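Local structure of erythrocyte membrane protein 1 (Plasmodium falciparum, 2XU0) at residues A[94-100]-A[139-145]; A[200-204]-A[217-221]. The protein probably binds host cell surface receptors as a parasite adhesin, this piece being the N-terminal segment and first Duffy-binding-like domain, which takes part in rosetting. The protein carries 10 engineered substitutions. All coordinates share one frame; numbering follows the deposited sequence.

Contact 1 is a partly buried meeting of two loops, 94-100 with 139-145, whereas contact 2 is buried and joins the helices 186-204 and 216-231 through residues 200-204 and 217-221. Their chemistry follows their place: the loops are tied by a disulfide, a salt-bridge network and a backbone hydrogen bond, the helices by aliphatic packing and one hydrogen bond from a side-chain amide to a backbone carbonyl. Their centres lie about 13 Å apart on the same side of the chain's centre, and they touch through Val-217, whose methyls pack on Asp-140, Leu-143 and Glu-144. Helix 154-175 meets both, receiving Pro-96 from contact 1 and Val-203 and Leu-221 from contact 2.

Contact 1. Residues A[94-100]-A[139-145]; sequences RKPCYGR and CDQNLEF
Arg-100 lays its guanidinium over the side chain of Gln-141, with CB of Gln-141 3.7 Å above the centre of the plane. Around the guanidinium edge two acids gather. OD1 of Asp-140 accepts from both NE (3.0 Å) and NH2 (2.7 Å) of Arg-100, a side-on grip on a single oxygen lying near the guanidinium plane. NH2 of Arg-100 also reaches OE2 of Glu-144 at 2.7 Å, nearly along that oxygen's C-O axis. A bend at chi2 (107°) swings the guanidinium to where it meets both carboxylates, and the resulting salt-bridge network should restrict rotation of its end group. One residue before Asp-140, the Cys-97 to Cys-139 disulfide, a covalent tie of this Duffy-binding-like domain, joins the two loops where a type II turn, Cys-97 to Arg-100, begins. Next to the disulfide, N of Gln-141 donates to O of Pro-96 at 3.1 Å. The Gln-141 amide then runs out to Tyr-98, where its NE2 meets the ring edge, 3.5 Å from CD2 of Tyr-98. Pro-96 CB rests 3.4 Å from Asn-142 OD1, an oxygen hydrogen-bonded to Thr-164 of helix 154-175.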
ATOM      1  N   ARG A  94      26.613  -5.669  -2.626  1.00 60.96           N
ATOM      2  CA  ARG A  94      25.799  -5.938  -1.420  1.00 59.28           C
ATOM      3  C   ARG A  94      24.496  -6.673  -1.748  1.00 61.44           C
ATOM      4  O   ARG A  94      24.065  -6.676  -2.899  1.00 62.40           O
ATOM      5  CB  ARG A  94      25.399  -4.636  -0.671  1.00 58.76           C
ATOM      6  CG  ARG A  94      26.083  -4.216   0.682  1.00 54.21           C
ATOM      7  CD  ARG A  94      26.447  -5.381   1.595  0.50 57.75           C
ATOM      8  NE  ARG A  94      25.282  -6.099   2.128  0.50 54.61           N
ATOM      9  CZ  ARG A  94      25.333  -7.335   2.616  0.50 59.00           C
ATOM     10  NH1 ARG A  94      26.474  -8.011   2.611  0.50 54.52           N
ATOM     11  NH2 ARG A  94      24.242  -7.906   3.106  0.50 37.66           N
ATOM     12  N   LYS A  95      23.839  -7.228  -0.711  1.00 55.31           N
ATOM     13  CA  LYS A  95      22.538  -7.920  -0.748  1.00 54.19           C
ATOM     14  C   LYS A  95      21.340  -6.882  -0.702  1.00 60.24           C
ATOM     15  O   LYS A  95      21.607  -5.707  -0.404  1.00 59.73           O
ATOM     16  CB  LYS A  95      22.439  -8.854   0.481  1.00 55.28           C
ATOM     17  CG  LYS A  95      23.240 -10.152   0.402  1.00 64.86           C
ATOM     18  CD  LYS A  95      22.633 -11.219  -0.521  1.00 65.35           C
ATOM     19  CE  LYS A  95      23.606 -12.329  -0.863  1.00 65.02           C
ATOM     20  NZ  LYS A  95      24.743 -11.849  -1.701  1.00 73.15           N
ATOM     21  N   PRO A  96      20.027  -7.317  -0.801  1.00 56.71           N
ATOM     22  CA  PRO A  96      18.898  -6.357  -0.789  1.00 54.44           C
ATOM     23  C   PRO A  96      18.296  -5.848   0.532  1.00 52.22           C
ATOM     24  O   PRO A  96      17.948  -4.666   0.570  1.00 49.39           O
ATOM     25  CB  PRO A  96      17.823  -7.089  -1.615  1.00 56.28           C
ATOM     26  CG  PRO A  96      18.552  -8.210  -2.301  1.00 61.56           C
ATOM     27  CD  PRO A  96      19.522  -8.627  -1.241  1.00 58.08           C
ATOM     28  N   CYS A  97      18.099  -6.710   1.582  1.00 46.55           N
ATOM     29  CA  CYS A  97      17.473  -6.280   2.859  1.00 45.30           C
ATOM     30  C   CYS A  97      18.411  -5.713   3.951  1.00 52.27           C
ATOM     31  O   CYS A  97      17.940  -5.373   5.043  1.00 53.09           O
ATOM     32  CB  CYS A  97      16.557  -7.355   3.438  1.00 44.20           C
ATOM     33  SG  CYS A  97      15.290  -7.967   2.298  0.50 47.03           S
ATOM     34  N   TYR A  98      19.709  -5.643   3.685  1.00 51.13           N
ATOM     35  CA  TYR A  98      20.690  -5.139   4.650  1.00 52.74           C
ATOM     36  C   TYR A  98      20.504  -3.657   4.921  1.00 55.27           C
ATOM     37  O   TYR A  98      20.429  -2.850   3.987  1.00 52.74           O
ATOM     38  CB  TYR A  98      22.129  -5.418   4.177  1.00 54.86           C
ATOM     39  CG  TYR A  98      23.190  -4.827   5.081  1.00 59.00           C
ATOM     40  CD1 TYR A  98      23.373  -5.301   6.381  1.00 60.99           C
ATOM     41  CD2 TYR A  98      23.995  -3.774   4.648  1.00 60.11           C
ATOM     42  CE1 TYR A  98      24.347  -4.758   7.218  1.00 61.87           C
ATOM     43  CE2 TYR A  98      24.959  -3.210   5.485  1.00 61.11           C
ATOM     44  CZ  TYR A  98      25.142  -3.718   6.763  1.00 67.73           C
ATOM     45  OH  TYR A  98      26.094  -3.180   7.588  1.00 66.92           O
ATOM     46  N   GLY A  99      20.466  -3.327   6.206  1.00 52.53           N
ATOM     47  CA  GLY A  99      20.298  -1.964   6.686  1.00 52.85           C
ATOM     48  C   GLY A  99      18.841  -1.581   6.798  1.00 56.80           C
ATOM     49  O   GLY A  99      18.507  -0.530   7.352  1.00 56.47           O
ATOM     50  N   ARG A 100      17.957  -2.449   6.296  1.00 53.51           N
ATOM     51  CA  ARG A 100      16.534  -2.179   6.340  1.00 52.59           C
ATOM     52  C   ARG A 100      15.849  -2.732   7.549  1.00 56.56           C
ATOM     53  O   ARG A 100      16.089  -3.870   7.954  1.00 56.24           O
ATOM     54  CB  ARG A 100      15.830  -2.569   5.038  1.00 49.39           C
ATOM     55  CG  ARG A 100      15.972  -1.479   3.980  1.00 53.82           C
ATOM     56  CD  ARG A 100      16.928  -1.946   2.936  1.00 48.55           C
ATOM     57  NE  ARG A 100      17.240  -0.928   1.934  1.00 43.75           N
ATOM     58  CZ  ARG A 100      18.333  -0.175   1.965  1.00 56.79           C
ATOM     59  NH1 ARG A 100      19.163  -0.239   3.000  1.00 41.94           N
ATOM     60  NH2 ARG A 100      18.604   0.650   0.964  1.00 43.72           N
ATOM     61  N   CYS A 139      13.460  -3.737   0.231  1.00 40.86           N
ATOM     62  CA  CYS A 139      14.772  -4.376   0.045  1.00 41.02           C
ATOM     63  C   CYS A 139      15.415  -4.036  -1.292  1.00 43.58           C
ATOM     64  O   CYS A 139      15.468  -4.890  -2.179  1.00 44.03           O
ATOM     65  CB  CYS A 139      14.680  -5.884   0.265  1.00 41.70           C
ATOM     66  SG  CYS A 139      14.094  -6.359   1.909  0.75 46.31           S
ATOM     67  N   ASP A 140      15.951  -2.800  -1.421  1.00 39.08           N
ATOM     68  CA  ASP A 140      16.552  -2.245  -2.641  1.00 38.86           C
ATOM     69  C   ASP A 140      18.079  -2.011  -2.548  1.00 41.93           C
ATOM     70  O   ASP A 140      18.685  -1.482  -3.486  1.00 38.16           O
ATOM     71  CB  ASP A 140      15.849  -0.883  -2.956  1.00 41.80           C
ATOM     72  CG  ASP A 140      16.151   0.255  -1.968  1.00 52.87           C
ATOM     73  OD1 ASP A 140      16.665  -0.031  -0.850  1.00 53.10           O
ATOM     74  OD2 ASP A 140      15.817   1.411  -2.278  1.00 61.19           O
ATOM     75  N   GLN A 141      18.685  -2.385  -1.418  1.00 43.35           N
ATOM     76  CA  GLN A 141      20.105  -2.171  -1.129  1.00 43.75           C
ATOM     77  C   GLN A 141      21.128  -2.559  -2.196  1.00 48.45           C
ATOM     78  O   GLN A 141      22.061  -1.790  -2.442  1.00 48.64           O
ATOM     79  CB  GLN A 141      20.450  -2.656   0.271  1.00 45.56           C
ATOM     80  CG  GLN A 141      21.497  -1.795   0.962  1.00 66.63           C
ATOM     81  CD  GLN A 141      22.848  -2.456   1.033  1.00 81.82           C
ATOM     82  OE1 GLN A 141      23.878  -1.793   0.910  1.00 76.88           O
ATOM     83  NE2 GLN A 141      22.873  -3.764   1.285  1.00 70.36           N
ATOM     84  N   ASN A 142      20.901  -3.677  -2.909  1.00 44.80           N
ATOM     85  CA  ASN A 142      21.778  -4.152  -3.982  1.00 43.42           C
ATOM     86  C   ASN A 142      21.793  -3.228  -5.179  1.00 49.46           C
ATOM     87  O   ASN A 142      22.801  -3.178  -5.909  1.00 50.45           O
ATOM     88  CB  ASN A 142      21.365  -5.568  -4.409  1.00 43.66           C
ATOM     89  CG  ASN A 142      19.974  -5.669  -4.977  1.00 49.34           C
ATOM     90  OD1 ASN A 142      18.966  -5.328  -4.328  1.00 43.58           O
ATOM     91  ND2 ASN A 142      19.897  -6.129  -6.207  1.00 37.75           N
ATOM     92  N   LEU A 143      20.676  -2.479  -5.390  1.00 46.07           N
ATOM     93  CA  LEU A 143      20.565  -1.519  -6.487  1.00 45.79           C
ATOM     94  C   LEU A 143      21.389  -0.249  -6.218  1.00 48.65           C
ATOM     95  O   LEU A 143      21.523   0.566  -7.124  1.00 47.01           O
ATOM     96  CB  LEU A 143      19.094  -1.188  -6.846  1.00 46.27           C
ATOM     97  CG  LEU A 143      18.129  -2.361  -7.175  1.00 50.63           C
ATOM     98  CD1 LEU A 143      16.798  -1.834  -7.697  1.00 49.95           C
ATOM     99  CD2 LEU A 143      18.731  -3.319  -8.213  1.00 51.41           C
ATOM    100  N   GLU A 144      21.992  -0.111  -5.008  1.00 47.53           N
ATOM    101  CA  GLU A 144      22.886   1.026  -4.667  1.00 48.90           C
ATOM    102  C   GLU A 144      24.324   0.762  -5.170  1.00 54.73           C
ATOM    103  O   GLU A 144      25.216   1.578  -4.948  1.00 55.59           O
ATOM    104  CB  GLU A 144      22.921   1.276  -3.153  1.00 50.37           C
ATOM    105  CG  GLU A 144      21.589   1.632  -2.511  1.00 59.69           C
ATOM    106  CD  GLU A 144      21.685   2.013  -1.050  1.00 79.19           C
ATOM    107  OE1 GLU A 144      22.709   2.621  -0.661  1.00 92.81           O
ATOM    108  OE2 GLU A 144      20.743   1.695  -0.287  1.00 65.18           O
ATOM    109  N   PHE A 145      24.526  -0.370  -5.883  1.00 51.63           N
ATOM    110  CA  PHE A 145      25.805  -0.864  -6.393  1.00 51.35           C
ATOM    111  C   PHE A 145      25.705  -1.251  -7.862  1.00 57.17           C
ATOM    112  O   PHE A 145      26.148  -2.330  -8.273  1.00 57.34           O
ATOM    113  CB  PHE A 145      26.269  -2.057  -5.517  1.00 52.69           C
ATOM    114  CG  PHE A 145      26.396  -1.680  -4.059  1.00 53.09           C
ATOM    115  CD1 PHE A 145      27.546  -1.060  -3.580  1.00 55.46           C
ATOM    116  CD2 PHE A 145      25.352  -1.907  -3.173  1.00 54.17           C
ATOM    117  CE1 PHE A 145      27.645  -0.675  -2.241  1.00 56.00           C
ATOM    118  CE2 PHE A 145      25.445  -1.505  -1.842  1.00 56.95           C
ATOM    119  CZ  PHE A 145      26.600  -0.913  -1.379  1.00 55.65           C
TER

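Contact 2. Residues A[200-204]-A[217-221]; sequences GDIVR and VQKGL
The flat carboxamide of Gln-218 presents its edge to helix 200-204: Ile-202 O lies in the amide plane and takes a hydrogen bond from NE2 of Gln-218 at 2.9 Å. The bond is almost straight, 175° at the hydrogen, although the donor is tilted off the carbonyl plane. A bend at chi2 (-53°) brings the amide to this carbonyl. The other polar atom of the amide, OE1, accepts from Arg-253 NH1, so both have a partner, which supports the amide orientation modelled. Beside the bond the contact is aliphatic. CG2 of Ile-202, set anti to its own backbone N, meets CG1 of Val-217 at 3.5 Å and CD1 of Leu-221 at 4.1 Å. The same Leu-221 methyl, CD1, also comes within 3.4 Å of Ile-202 O. The two helical segments cross at 54° with their axes 10.0 Å apart, a spacing bridged by these branched side chains. This is helix packing within the Duffy-binding-like domain: helix 249-268 takes Val-203 against Trp-256 and Trp-257 and Leu-221 against Arg-253, while helix 154-175 meets Val-203 through Val-161 and Leu-221 through Leu-157.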
ATOM      1  N   GLY A 200       8.734  -1.450  -9.888  1.00 25.87           N
ATOM      2  CA  GLY A 200       8.548  -0.930 -11.247  1.00 26.65           C
ATOM      3  C   GLY A 200       8.740   0.575 -11.301  1.00 31.40           C
ATOM      4  O   GLY A 200       9.392   1.082 -12.222  1.00 29.10           O
ATOM      5  N   ASP A 201       8.208   1.302 -10.280  1.00 28.68           N
ATOM      6  CA  ASP A 201       8.425   2.759 -10.249  1.00 29.63           C
ATOM      7  C   ASP A 201       9.864   3.146  -9.962  1.00 32.82           C
ATOM      8  O   ASP A 201      10.334   4.135 -10.511  1.00 32.10           O
ATOM      9  CB  ASP A 201       7.402   3.499  -9.359  1.00 31.74           C
ATOM     10  CG  ASP A 201       6.030   3.575 -10.013  1.00 36.10           C
ATOM     11  OD1 ASP A 201       5.934   3.294 -11.237  1.00 34.67           O
ATOM     12  OD2 ASP A 201       5.042   3.805  -9.291  1.00 40.32           O
ATOM     13  N   ILE A 202      10.594   2.328  -9.162  1.00 30.11           N
ATOM     14  CA  ILE A 202      12.008   2.589  -8.865  1.00 29.54           C
ATOM     15  C   ILE A 202      12.812   2.379 -10.159  1.00 33.95           C
ATOM     16  O   ILE A 202      13.571   3.254 -10.565  1.00 33.96           O
ATOM     17  CB  ILE A 202      12.541   1.706  -7.678  1.00 31.77           C
ATOM     18  CG1 ILE A 202      11.858   2.072  -6.332  1.00 30.49           C
ATOM     19  CG2 ILE A 202      14.062   1.830  -7.570  1.00 32.33           C
ATOM     20  CD1 ILE A 202      11.917   0.958  -5.244  1.00 28.10           C
ATOM     21  N   VAL A 203      12.595   1.228 -10.810  1.00 30.08           N
ATOM     22  CA  VAL A 203      13.235   0.875 -12.065  1.00 31.00           C
ATOM     23  C   VAL A 203      12.991   1.961 -13.102  1.00 34.41           C
ATOM     24  O   VAL A 203      13.935   2.370 -13.769  1.00 35.20           O
ATOM     25  CB  VAL A 203      12.782  -0.529 -12.560  1.00 34.42           C
ATOM     26  CG1 VAL A 203      13.177  -0.767 -14.017  1.00 34.37           C
ATOM     27  CG2 VAL A 203      13.350  -1.632 -11.668  1.00 34.54           C
ATOM     28  N   ARG A 204      11.751   2.445 -13.220  1.00 30.29           N
ATOM     29  CA  ARG A 204      11.380   3.464 -14.227  1.00 30.25           C
ATOM     30  C   ARG A 204      11.760   4.899 -13.875  1.00 35.09           C
ATOM     31  O   ARG A 204      11.643   5.779 -14.720  1.00 35.02           O
ATOM     32  CB  ARG A 204       9.881   3.351 -14.593  1.00 30.49           C
ATOM     33  CG  ARG A 204       9.549   2.067 -15.398  1.00 36.11           C
ATOM     34  CD  ARG A 204       8.063   1.794 -15.559  1.00 30.91           C
ATOM     35  NE  ARG A 204       7.385   1.600 -14.272  1.00 35.03           N
ATOM     36  CZ  ARG A 204       6.119   1.211 -14.125  1.00 35.66           C
ATOM     37  NH1 ARG A 204       5.372   0.930 -15.190  1.00 25.58           N
ATOM     38  NH2 ARG A 204       5.593   1.101 -12.920  1.00 27.57           N
ATOM     39  N   VAL A 217      20.368   4.507  -5.600  1.00 30.53           N
ATOM     40  CA  VAL A 217      19.625   3.572  -6.469  1.00 28.49           C
ATOM     41  C   VAL A 217      19.369   4.229  -7.799  1.00 33.02           C
ATOM     42  O   VAL A 217      19.714   3.652  -8.818  1.00 36.03           O
ATOM     43  CB  VAL A 217      18.301   3.032  -5.827  1.00 30.14           C
ATOM     44  CG1 VAL A 217      17.491   2.232  -6.851  1.00 29.11           C
ATOM     45  CG2 VAL A 217      18.582   2.179  -4.603  1.00 28.95           C
ATOM     46  N   GLN A 218      18.834   5.470  -7.799  1.00 31.01           N
ATOM     47  CA  GLN A 218      18.518   6.207  -9.032  1.00 30.93           C
ATOM     48  C   GLN A 218      19.725   6.568  -9.864  1.00 38.70           C
ATOM     49  O   GLN A 218      19.689   6.444 -11.097  1.00 38.91           O
ATOM     50  CB  GLN A 218      17.654   7.440  -8.749  1.00 31.86           C
ATOM     51  CG  GLN A 218      16.227   7.080  -8.355  1.00 34.43           C
ATOM     52  CD  GLN A 218      15.548   6.152  -9.353  1.00 37.83           C
ATOM     53  OE1 GLN A 218      15.581   6.349 -10.571  1.00 39.94           O
ATOM     54  NE2 GLN A 218      14.874   5.149  -8.857  1.00 32.45           N
ATOM     55  N   LYS A 219      20.799   7.007  -9.194  1.00 37.23           N
ATOM     56  CA  LYS A 219      22.040   7.374  -9.876  1.00 38.19           C
ATOM     57  C   LYS A 219      22.676   6.168 -10.553  1.00 43.84           C
ATOM     58  O   LYS A 219      23.111   6.290 -11.696  1.00 43.74           O
ATOM     59  CB  LYS A 219      22.992   8.107  -8.922  1.00 41.57           C
ATOM     60  CG  LYS A 219      22.381   9.440  -8.526  1.00 54.63           C
ATOM     61  CD  LYS A 219      23.248  10.334  -7.675  1.00 68.49           C
ATOM     62  CE  LYS A 219      22.411  11.479  -7.140  1.00 76.95           C
ATOM     63  NZ  LYS A 219      22.059  12.479  -8.190  1.00 83.71           N
ATOM     64  N   GLY A 220      22.627   5.005  -9.883  1.00 41.56           N
ATOM     65  CA  GLY A 220      23.109   3.746 -10.438  1.00 41.34           C
ATOM     66  C   GLY A 220      22.306   3.338 -11.652  1.00 44.83           C
ATOM     67  O   GLY A 220      22.876   3.006 -12.696  1.00 45.21           O
ATOM     68  N   LEU A 221      20.970   3.451 -11.548  1.00 40.27           N
ATOM     69  CA  LEU A 221      20.039   3.121 -12.633  1.00 38.68           C
ATOM     70  C   LEU A 221      20.230   3.999 -13.852  1.00 42.62           C
ATOM     71  O   LEU A 221      20.231   3.476 -14.958  1.00 41.59           O
ATOM     72  CB  LEU A 221      18.573   3.137 -12.159  1.00 37.69           C
ATOM     73  CG  LEU A 221      18.134   1.938 -11.351  1.00 40.58           C
ATOM     74  CD1 LEU A 221      16.852   2.222 -10.599  1.00 39.17           C
ATOM     75  CD2 LEU A 221      17.967   0.715 -12.237  1.00 40.29           C
TER